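Local coordinates for protein predicted metal-dependent hydrolase of the TIM-barrel fold (Lactobacillus casei, PDB 2QPX) that binds two zinc ions in a TIM-barrel fold of the amidohydrolase type and is probably a metal-dependent hydrolase, its substrate unknown, at residues F21-K26 against F104-P109; R30-A35 against D49-L54; F66-N71 against Y82-H87. All coordinates share one frame; numbering follows the deposited sequence. Where two conformers were deposited one is given.

Interaction 1 (F21-K26 against F104-P109); sequences FLIDGK and FVPDDP. With EDO (1,2-ethanediol), chain L.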
loop_
_atom_site.group_PDB
_atom_site.type_symbol
_atom_site.label_atom_id
_atom_site.label_comp_id
_atom_site.label_asym_id
_atom_site.label_seq_id
_atom_site.Cartn_x
_atom_site.Cartn_y
_atom_site.Cartn_z
ATOM N N PHE A 21 -8.218 -2.231 -29.529
ATOM C CA PHE A 21 -8.919 -1.731 -30.692
ATOM C C PHE A 21 -9.741 -0.483 -30.397
ATOM O O PHE A 21 -10.371 -0.333 -29.330
ATOM C CB PHE A 21 -9.925 -2.741 -31.202
ATOM C CG PHE A 21 -9.344 -4.009 -31.740
ATOM C CD1 PHE A 21 -8.515 -4.034 -32.821
ATOM C CD2 PHE A 21 -9.678 -5.223 -31.148
ATOM C CE1 PHE A 21 -8.039 -5.242 -33.347
ATOM C CE2 PHE A 21 -9.192 -6.407 -31.657
ATOM C CZ PHE A 21 -8.381 -6.408 -32.758
ATOM N N LEU A 22 -9.774 0.388 -31.407
ATOM C CA LEU A 22 -10.744 1.470 -31.473
ATOM C C LEU A 22 -12.083 0.996 -32.021
ATOM O O LEU A 22 -12.156 -0.069 -32.639
ATOM C CB LEU A 22 -10.190 2.633 -32.347
ATOM C CG LEU A 22 -8.896 3.291 -31.856
ATOM C CD1 LEU A 22 -8.263 4.113 -33.015
ATOM C CD2 LEU A 22 -9.196 4.205 -30.681
ATOM N N ILE A 23 -13.116 1.815 -31.822
ATOM C CA ILE A 23 -14.425 1.568 -32.399
ATOM C C ILE A 23 -14.729 2.529 -33.540
ATOM O O ILE A 23 -14.060 3.526 -33.749
ATOM C CB ILE A 23 -15.548 1.623 -31.327
ATOM C CG1 ILE A 23 -15.856 3.059 -30.880
ATOM C CG2 ILE A 23 -15.242 0.636 -30.151
ATOM C CD1 ILE A 23 -17.127 3.194 -30.038
ATOM N N ASP A 24 -15.728 2.135 -34.320
ATOM C CA ASP A 24 -16.301 2.932 -35.415
ATOM C C ASP A 24 -16.708 4.325 -34.941
ATOM O O ASP A 24 -17.537 4.446 -34.050
ATOM C CB ASP A 24 -17.506 2.137 -35.960
ATOM C CG ASP A 24 -18.158 2.747 -37.197
ATOM O OD1 ASP A 24 -17.841 3.856 -37.602
ATOM O OD2 ASP A 24 -19.021 2.048 -37.760
ATOM N N GLY A 25 -16.103 5.355 -35.543
ATOM C CA GLY A 25 -16.335 6.747 -35.184
ATOM C C GLY A 25 -17.765 7.216 -35.451
ATOM O O GLY A 25 -18.210 8.214 -34.898
ATOM N N LYS A 26 -18.505 6.472 -36.270
ATOM C CA LYS A 26 -19.904 6.792 -36.597
ATOM C C LYS A 26 -20.914 6.363 -35.532
ATOM O O LYS A 26 -22.097 6.701 -35.629
ATOM C CB LYS A 26 -20.273 6.152 -37.947
ATOM C CG LYS A 26 -19.390 6.596 -39.070
ATOM C CD LYS A 26 -19.869 6.031 -40.438
ATOM C CE LYS A 26 -19.622 4.515 -40.531
ATOM N NZ LYS A 26 -18.169 4.176 -40.369
ATOM N N PHE A 104 -9.299 -8.629 -26.775
ATOM C CA PHE A 104 -10.433 -7.811 -26.309
ATOM C C PHE A 104 -11.107 -7.141 -27.494
ATOM O O PHE A 104 -10.450 -6.463 -28.275
ATOM C CB PHE A 104 -9.973 -6.732 -25.341
ATOM C CG PHE A 104 -11.043 -5.700 -25.023
ATOM C CD1 PHE A 104 -12.184 -6.059 -24.358
ATOM C CD2 PHE A 104 -10.923 -4.383 -25.488
ATOM C CE1 PHE A 104 -13.178 -5.133 -24.122
ATOM C CE2 PHE A 104 -11.898 -3.459 -25.231
ATOM C CZ PHE A 104 -13.035 -3.839 -24.579
ATOM N N VAL A 105 -12.413 -7.320 -27.610
ATOM C CA VAL A 105 -13.152 -6.759 -28.731
ATOM C C VAL A 105 -14.251 -5.854 -28.201
ATOM O O VAL A 105 -15.250 -6.327 -27.632
ATOM C CB VAL A 105 -13.759 -7.865 -29.590
ATOM C CG1 VAL A 105 -14.600 -7.242 -30.740
ATOM C CG2 VAL A 105 -12.669 -8.766 -30.159
ATOM N N PRO A 106 -14.081 -4.525 -28.352
ATOM C CA PRO A 106 -15.157 -3.621 -27.903
ATOM C C PRO A 106 -16.312 -3.701 -28.888
ATOM O O PRO A 106 -16.119 -4.094 -30.033
ATOM C CB PRO A 106 -14.499 -2.237 -27.952
ATOM C CG PRO A 106 -13.445 -2.365 -29.024
ATOM C CD PRO A 106 -12.955 -3.803 -28.958
ATOM N N ASP A 107 -17.501 -3.299 -28.459
ATOM C CA ASP A 107 -18.650 -3.281 -29.366
ATOM C C ASP A 107 -18.422 -2.279 -30.489
ATOM O O ASP A 107 -17.876 -1.211 -30.253
ATOM C CB ASP A 107 -19.921 -2.894 -28.608
ATOM C CG ASP A 107 -20.397 -3.942 -27.634
ATOM O OD1 ASP A 107 -19.989 -5.107 -27.711
ATOM O OD2 ASP A 107 -21.204 -3.569 -26.771
ATOM N N ASP A 108 -18.861 -2.629 -31.697
ATOM C CA ASP A 108 -18.666 -1.841 -32.917
ATOM C C ASP A 108 -17.183 -1.614 -33.235
ATOM O O ASP A 108 -16.769 -0.484 -33.504
ATOM C CB ASP A 108 -19.420 -0.516 -32.794
ATOM C CG ASP A 108 -20.807 -0.709 -32.295
ATOM O OD1 ASP A 108 -21.648 -1.213 -33.080
ATOM O OD2 ASP A 108 -21.077 -0.408 -31.113
ATOM N N PRO A 109 -16.380 -2.700 -33.206
ATOM C CA PRO A 109 -14.937 -2.538 -33.319
ATOM C C PRO A 109 -14.460 -2.229 -34.733
ATOM O O PRO A 109 -15.134 -2.589 -35.729
ATOM C CB PRO A 109 -14.401 -3.928 -32.987
ATOM C CG PRO A 109 -15.457 -4.825 -33.471
ATOM C CD PRO A 109 -16.748 -4.133 -33.122
HETATM C C1 EDO L . -22.710 2.028 -35.993
HETATM O O1 EDO L . -23.576 2.531 -34.968
HETATM C C2 EDO L . -22.358 3.149 -36.961
HETATM O O2 EDO L . -21.570 2.649 -38.059
HETATM O O HOH W 1 -8.228 -4.894 -28.241
#

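Interaction 2 (R30-A35 against D49-L54); sequences RDDRLA and DTKNRL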
loop_
_atom_site.group_PDB
_atom_site.type_symbol
_atom_site.label_atom_id
_atom_site.label_comp_id
_atom_site.label_asym_id
_atom_site.label_seq_id
_atom_site.Cartn_x
_atom_site.Cartn_y
_atom_site.Cartn_z
ATOM N N ARG A 30 -21.741 8.792 -28.617
ATOM C CA ARG A 30 -20.320 8.975 -28.345
ATOM C C ARG A 30 -20.038 9.402 -26.880
ATOM O O ARG A 30 -19.137 8.864 -26.224
ATOM C CB ARG A 30 -19.732 9.968 -29.337
ATOM C CG ARG A 30 -18.325 10.339 -29.085
ATOM C CD ARG A 30 -17.683 10.957 -30.371
ATOM N NE ARG A 30 -16.406 11.536 -30.018
ATOM C CZ ARG A 30 -16.062 12.794 -30.132
ATOM N NH1 ARG A 30 -16.804 13.632 -30.822
ATOM N NH2 ARG A 30 -14.913 13.180 -29.648
ATOM N N ASP A 31 -20.790 10.367 -26.353
ATOM C CA ASP A 31 -20.615 10.801 -24.945
ATOM C C ASP A 31 -20.764 9.603 -23.987
ATOM O O ASP A 31 -19.908 9.356 -23.134
ATOM C CB ASP A 31 -21.648 11.875 -24.614
ATOM C CG ASP A 31 -21.421 12.578 -23.300
ATOM O OD1 ASP A 31 -20.495 12.295 -22.570
ATOM O OD2 ASP A 31 -22.152 13.553 -23.020
ATOM N N ASP A 32 -21.825 8.833 -24.145
ATOM C CA ASP A 32 -22.045 7.681 -23.273
ATOM C C ASP A 32 -20.957 6.613 -23.464
ATOM O O ASP A 32 -20.521 5.987 -22.484
ATOM C CB ASP A 32 -23.431 7.083 -23.486
ATOM C CG ASP A 32 -24.553 7.930 -22.895
ATOM O OD1 ASP A 32 -24.316 8.946 -22.193
ATOM O OD2 ASP A 32 -25.699 7.527 -23.148
ATOM N N ARG A 33 -20.515 6.397 -24.693
ATOM C CA ARG A 33 -19.434 5.432 -24.942
ATOM C C ARG A 33 -18.119 5.876 -24.312
ATOM O O ARG A 33 -17.339 5.049 -23.822
ATOM C CB ARG A 33 -19.249 5.109 -26.443
ATOM C CG ARG A 33 -20.422 4.338 -27.071
ATOM C CD ARG A 33 -20.591 2.898 -26.553
ATOM N NE ARG A 33 -19.454 1.993 -26.822
ATOM C CZ ARG A 33 -19.317 1.209 -27.887
ATOM N NH1 ARG A 33 -20.228 1.175 -28.844
ATOM N NH2 ARG A 33 -18.278 0.413 -27.974
ATOM N N LEU A 34 -17.830 7.160 -24.343
ATOM C CA LEU A 34 -16.674 7.715 -23.664
ATOM C C LEU A 34 -16.785 7.473 -22.146
ATOM O O LEU A 34 -15.826 7.053 -21.489
ATOM C CB LEU A 34 -16.528 9.232 -23.940
ATOM C CG LEU A 34 -15.817 9.613 -25.220
ATOM C CD1 LEU A 34 -16.091 11.110 -25.616
ATOM C CD2 LEU A 34 -14.282 9.290 -25.134
ATOM N N ALA A 35 -17.951 7.751 -21.585
ATOM C CA ALA A 35 -18.177 7.478 -20.162
ATOM C C ALA A 35 -17.999 5.998 -19.846
ATOM O O ALA A 35 -17.307 5.635 -18.898
ATOM C CB ALA A 35 -19.559 7.995 -19.726
ATOM N N ASP A 49 -22.751 7.834 -11.804
ATOM C CA ASP A 49 -21.616 7.682 -10.882
ATOM C C ASP A 49 -20.278 7.658 -11.635
ATOM O O ASP A 49 -19.312 8.280 -11.230
ATOM C CB ASP A 49 -21.784 6.412 -10.046
ATOM C CG ASP A 49 -23.019 6.428 -9.132
ATOM O OD1 ASP A 49 -23.698 7.442 -8.970
ATOM O OD2 ASP A 49 -23.317 5.369 -8.558
ATOM N N THR A 50 -20.218 6.916 -12.754
ATOM C CA THR A 50 -19.042 6.920 -13.587
ATOM C C THR A 50 -18.682 8.340 -14.023
ATOM O O THR A 50 -17.514 8.703 -14.064
ATOM C CB THR A 50 -19.257 5.995 -14.797
ATOM O OG1 THR A 50 -19.364 4.650 -14.303
ATOM C CG2 THR A 50 -18.105 6.134 -15.850
ATOM N N LYS A 51 -19.691 9.135 -14.354
ATOM C CA LYS A 51 -19.476 10.516 -14.826
ATOM C C LYS A 51 -19.037 11.470 -13.712
ATOM O O LYS A 51 -18.657 12.603 -13.977
ATOM C CB LYS A 51 -20.722 11.041 -15.552
ATOM C CG LYS A 51 -20.942 10.389 -16.897
ATOM C CD LYS A 51 -22.182 10.937 -17.611
ATOM C CE LYS A 51 -22.337 10.341 -18.989
ATOM N NZ LYS A 51 -23.655 10.686 -19.596
ATOM N N ASN A 52 -19.067 10.986 -12.466
ATOM C CA ASN A 52 -18.569 11.725 -11.337
ATOM C C ASN A 52 -17.177 11.291 -10.879
ATOM O O ASN A 52 -16.725 11.635 -9.774
ATOM C CB ASN A 52 -19.606 11.713 -10.181
ATOM C CG ASN A 52 -20.711 12.730 -10.388
ATOM O OD1 ASN A 52 -21.883 12.376 -10.489
ATOM N ND2 ASN A 52 -20.341 13.981 -10.463
ATOM N N ARG A 53 -16.470 10.577 -11.733
ATOM C CA ARG A 53 -15.047 10.297 -11.605
ATOM C C ARG A 53 -14.284 11.255 -12.465
ATOM O O ARG A 53 -14.806 11.726 -13.490
ATOM C CB ARG A 53 -14.740 8.873 -12.067
ATOM C CG ARG A 53 -15.527 7.807 -11.305
ATOM C CD ARG A 53 -15.320 6.419 -11.860
ATOM N NE ARG A 53 -13.957 5.943 -11.724
ATOM C CZ ARG A 53 -13.069 5.790 -12.702
ATOM N NH1 ARG A 53 -13.312 6.143 -13.950
ATOM N NH2 ARG A 53 -11.913 5.254 -12.423
ATOM N N LEU A 54 -13.019 11.472 -12.128
ATOM C CA LEU A 54 -12.199 12.405 -12.866
ATOM C C LEU A 54 -11.882 11.950 -14.299
ATOM O O LEU A 54 -11.797 12.805 -15.209
ATOM C CB LEU A 54 -10.904 12.699 -12.107
ATOM C CG LEU A 54 -10.128 13.938 -12.567
ATOM C CD1 LEU A 54 -11.014 15.219 -12.458
ATOM C CD2 LEU A 54 -8.847 14.148 -11.743
HETATM O O HOH W 2 -23.336 13.551 -20.436
#

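Interaction 3 (F66-N71 against Y82-H87); sequences FALDAN and YATYNH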
loop_
_atom_site.group_PDB
_atom_site.type_symbol
_atom_site.label_atom_id
_atom_site.label_comp_id
_atom_site.label_asym_id
_atom_site.label_seq_id
_atom_site.Cartn_x
_atom_site.Cartn_y
_atom_site.Cartn_z
ATOM N N PHE A 66 -9.431 18.942 -28.993
ATOM C CA PHE A 66 -9.108 18.474 -30.317
ATOM C C PHE A 66 -10.313 18.403 -31.270
ATOM O O PHE A 66 -10.144 17.956 -32.413
ATOM C CB PHE A 66 -8.438 17.100 -30.181
ATOM C CG PHE A 66 -7.101 17.181 -29.528
ATOM C CD1 PHE A 66 -5.988 17.652 -30.229
ATOM C CD2 PHE A 66 -6.925 16.795 -28.202
ATOM C CE1 PHE A 66 -4.758 17.752 -29.624
ATOM C CE2 PHE A 66 -5.687 16.868 -27.606
ATOM C CZ PHE A 66 -4.603 17.333 -28.303
ATOM N N ALA A 67 -11.485 18.859 -30.832
ATOM C CA ALA A 67 -12.738 18.705 -31.575
ATOM C C ALA A 67 -12.622 19.176 -33.040
ATOM O O ALA A 67 -12.047 20.236 -33.319
ATOM C CB ALA A 67 -13.871 19.477 -30.920
ATOM N N LEU A 68 -13.171 18.378 -33.954
ATOM C CA LEU A 68 -13.339 18.811 -35.327
ATOM C C LEU A 68 -14.177 20.086 -35.432
ATOM O O LEU A 68 -13.820 21.013 -36.185
ATOM C CB LEU A 68 -13.986 17.725 -36.168
ATOM C CG LEU A 68 -13.215 16.413 -36.301
ATOM C CD1 LEU A 68 -14.002 15.476 -37.216
ATOM C CD2 LEU A 68 -11.765 16.614 -36.800
ATOM N N ASP A 69 -15.302 20.083 -34.726
ATOM C CA ASP A 69 -16.297 21.168 -34.695
ATOM C C ASP A 69 -16.482 21.584 -33.240
ATOM O O ASP A 69 -17.122 20.887 -32.421
ATOM C CB ASP A 69 -17.603 20.696 -35.341
ATOM C CG ASP A 69 -18.696 21.756 -35.339
ATOM O OD1 ASP A 69 -18.446 22.862 -34.841
ATOM O OD2 ASP A 69 -19.805 21.449 -35.830
ATOM N N ALA A 70 -15.888 22.736 -32.909
ATOM C CA ALA A 70 -15.927 23.301 -31.568
ATOM C C ALA A 70 -17.349 23.482 -31.059
ATOM O O ALA A 70 -17.598 23.478 -29.856
ATOM C CB ALA A 70 -15.228 24.652 -31.562
ATOM N N ASN A 71 -18.288 23.598 -31.979
ATOM C CA ASN A 71 -19.680 23.790 -31.610
ATOM C C ASN A 71 -20.436 22.489 -31.413
ATOM O O ASN A 71 -21.566 22.499 -30.929
ATOM C CB ASN A 71 -20.387 24.623 -32.675
ATOM C CG ASN A 71 -19.691 25.963 -32.930
ATOM O OD1 ASN A 71 -19.204 26.627 -32.003
ATOM N ND2 ASN A 71 -19.628 26.350 -34.196
ATOM N N TYR A 82 -13.056 11.283 -38.757
ATOM C CA TYR A 82 -12.535 10.426 -37.680
ATOM C C TYR A 82 -11.032 10.197 -37.844
ATOM O O TYR A 82 -10.286 10.217 -36.852
ATOM C CB TYR A 82 -13.307 9.127 -37.636
ATOM C CG TYR A 82 -13.145 8.287 -36.357
ATOM C CD1 TYR A 82 -13.259 8.871 -35.093
ATOM C CD2 TYR A 82 -13.006 6.916 -36.422
ATOM C CE1 TYR A 82 -13.180 8.098 -33.953
ATOM C CE2 TYR A 82 -12.910 6.135 -35.285
ATOM C CZ TYR A 82 -13.053 6.721 -34.053
ATOM O OH TYR A 82 -12.988 5.933 -32.890
ATOM N N ALA A 83 -10.564 9.978 -39.077
ATOM C CA ALA A 83 -9.138 9.853 -39.307
ATOM C C ALA A 83 -8.418 11.159 -38.936
ATOM O O ALA A 83 -7.378 11.143 -38.286
ATOM C CB ALA A 83 -8.845 9.428 -40.776
ATOM N N THR A 84 -8.961 12.296 -39.365
ATOM C CA THR A 84 -8.382 13.587 -39.002
ATOM C C THR A 84 -8.250 13.752 -37.487
ATOM O O THR A 84 -7.207 14.138 -36.980
ATOM C CB THR A 84 -9.248 14.765 -39.564
ATOM O OG1 THR A 84 -9.236 14.696 -40.996
ATOM C CG2 THR A 84 -8.725 16.120 -39.103
ATOM N N TYR A 85 -9.321 13.404 -36.813
ATOM C CA TYR A 85 -9.409 13.530 -35.342
ATOM C C TYR A 85 -8.401 12.619 -34.629
ATOM O O TYR A 85 -7.646 13.058 -33.753
ATOM C CB TYR A 85 -10.822 13.206 -34.901
ATOM C CG TYR A 85 -11.089 13.438 -33.429
ATOM C CD1 TYR A 85 -10.951 14.708 -32.865
ATOM C CD2 TYR A 85 -11.459 12.388 -32.596
ATOM C CE1 TYR A 85 -11.190 14.927 -31.529
ATOM C CE2 TYR A 85 -11.702 12.610 -31.233
ATOM C CZ TYR A 85 -11.565 13.893 -30.717
ATOM O OH TYR A 85 -11.779 14.119 -29.363
ATOM N N ASN A 86 -8.368 11.354 -35.030
ATOM C CA ASN A 86 -7.339 10.429 -34.526
ATOM C C ASN A 86 -5.918 10.941 -34.806
ATOM O O ASN A 86 -5.058 10.946 -33.925
ATOM C CB ASN A 86 -7.561 9.012 -35.057
ATOM C CG ASN A 86 -8.618 8.265 -34.273
ATOM O OD1 ASN A 86 -8.316 7.638 -33.257
ATOM N ND2 ASN A 86 -9.876 8.350 -34.712
ATOM N N HIS A 87 -5.662 11.388 -36.043
ATOM C CA HIS A 87 -4.355 11.917 -36.379
ATOM C C HIS A 87 -3.967 13.086 -35.459
ATOM O O HIS A 87 -2.822 13.220 -35.075
ATOM C CB HIS A 87 -4.285 12.334 -37.859
ATOM C CG HIS A 87 -3.966 11.227 -38.806
ATOM N ND1 HIS A 87 -4.745 10.102 -38.926
ATOM C CD2 HIS A 87 -2.994 11.117 -39.747
ATOM C CE1 HIS A 87 -4.236 9.315 -39.864
ATOM N NE2 HIS A 87 -3.166 9.909 -40.374
#

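Interaction 1 (F21-K26 against F104-P109)
Ile23 and Pro109 bring their backbones together in a single bridge, CA to CA 4.2 Å, where the loops that follow the neighbouring parallel strands 14-19 and 95-101 of the TIM barrel run side by side. One straight bond fastens them: Asp24 N gives its hydrogen to Asp108 O at 2.9 Å, with 170° at the hydrogen and the donor almost in line with the carbonyl. Beside it Ile23 lays CG2 against Pro106 CG at 3.7 Å, and the same methyl lies close to the carbonyl of Asp107. The ring of Phe21, with CG anti to its own carbonyl carbon (chi1 -66°), turns an edge to the second loop: CD2 stands 3.2 Å from Phe104 O, near the ring plane, and CB lies against Pro106 CD. Water 1 accepts from Phe21 N and donates to Phe104 O, closing the end nearest the metal site, where the ring of Phe104 meets the zinc ligand His20 edge-to-face. Asp108 turns its carboxylate to Arg33. At the other end Asp24 OD1 forms an Asx turn with Lys26 N and also takes Lys26 NZ in a salt bridge of 2.8 Å; the two donors come from opposite faces of the carboxylate plane. An alanine in place of Asp24 would probably leave the amide of Lys26 without its acceptor and its ammonium with one carboxylate partner fewer, though Asp79 would stay, so that the turn could open. Lys26, bent at chi3 and chi4, curls back to reach that oxygen. On the other carboxylate oxygen, Asp24 OD2, a 1,2-ethanediol, probably from the crystallisation liquor, donates through O2 at 2.6 Å.

Interaction 2 (R30-A35 against D49-L54)
A lysine-aspartate salt bridge joins helix 30-37, the first helix after strand 14-19 of the TIM barrel, to the type I beta turn Thr50-Arg53, which shares Thr50 with the short helix 47-50. Lys51 makes the connection in the conformer described, one of two deposited, so its bonds are less certain than the rest: beyond CG its chain is extended, and it runs past the methyl of Ala35. Ala35 CB packs on the aliphatic part, 3.7 Å from Lys51 CE and a little farther from CG. In this conformer the ammonium reaches Asp32, NZ to OD1 3.2 Å, nearly in line with the carboxylate C-O bond. Asp31, one residue earlier, is reached through water 2, which accepts from Lys51 NZ and donates to Asp31 OD2. The lysine thus has one carboxylate in direct contact and a second through water, which would probably steady its protonated form. Asp31 OD1 has its own partner in the hydroxyl of Tyr56, a residue of helix 54-66 that also touches Ala35 and Lys51. Just before the turn, Asp49 makes a salt bridge to Arg312 of the second subunit, and Arg53 NE bonds to Leu307 O of the same subunit, which places the turn at the subunit interface. Thr50 holds CG2 anti to its backbone N, and this methyl lies 3.2 Å from Ala35 O.

Interaction 3 (F66-N71 against Y82-H87)
Phe66 meets Tyr85 with its carbonyl oxygen, which lies at the edge of the tyrosine ring, near the plane, 3.3 Å from CE1, while its CB touches the same carbon at 3.8 Å. The phenyl ring itself leads away, to an edge-to-face contact with His92. Ala67 follows with its backbone N also at the Tyr85 edge, 4.0 Å from CE1. Tyr85 has its CG anti to the backbone N (chi1 -174°); the end of the side chain comes close to these backbone groups, and its hydroxyl is bonded to Glu324. Leu68 then turns back to the helix, crossing both partners at a slant: CD2 packs on Thr84 CG2 at 3.8 Å and on Tyr85 CB at 4.0 Å. Past it, Asp69 draws the chain away in an Asx turn, OD1 accepting from Asn71 N at 3.0 Å. No hydrogen bond joins the two segments themselves, but Arg88, one residue past 82-87, donates to Phe66 O. This is packing of a helix-helix connection on the following helix: the segment between helices 54-66 and 79-92 lies against the flank of the latter, at the periphery of the barrel.

Overall arrangement
Interactions 2 and 3 follow one another in the chain, both within the loop closed by interaction 1; their centres lie about 19 Å apart and each about 17 Å from that of interaction 1. Arg33 ties interaction 2 to interaction 1, its NH1 in a salt bridge with Asp108 OD2 at 2.9 Å and its NH2 2.8 Å from Asp107 O. Tyr82 ties interaction 3 to the same loop, OH lying 2.8 Å from Ile23 O in a probable hydrogen bond. Between interactions 2 and 3, Arg30 and Tyr85 both reach Glu324. Interaction 1 alone approaches the metal site: the side chain of Phe104 is about 6 Å from a zinc ion. The other two lie away from it, and 49-54 faces the second subunit.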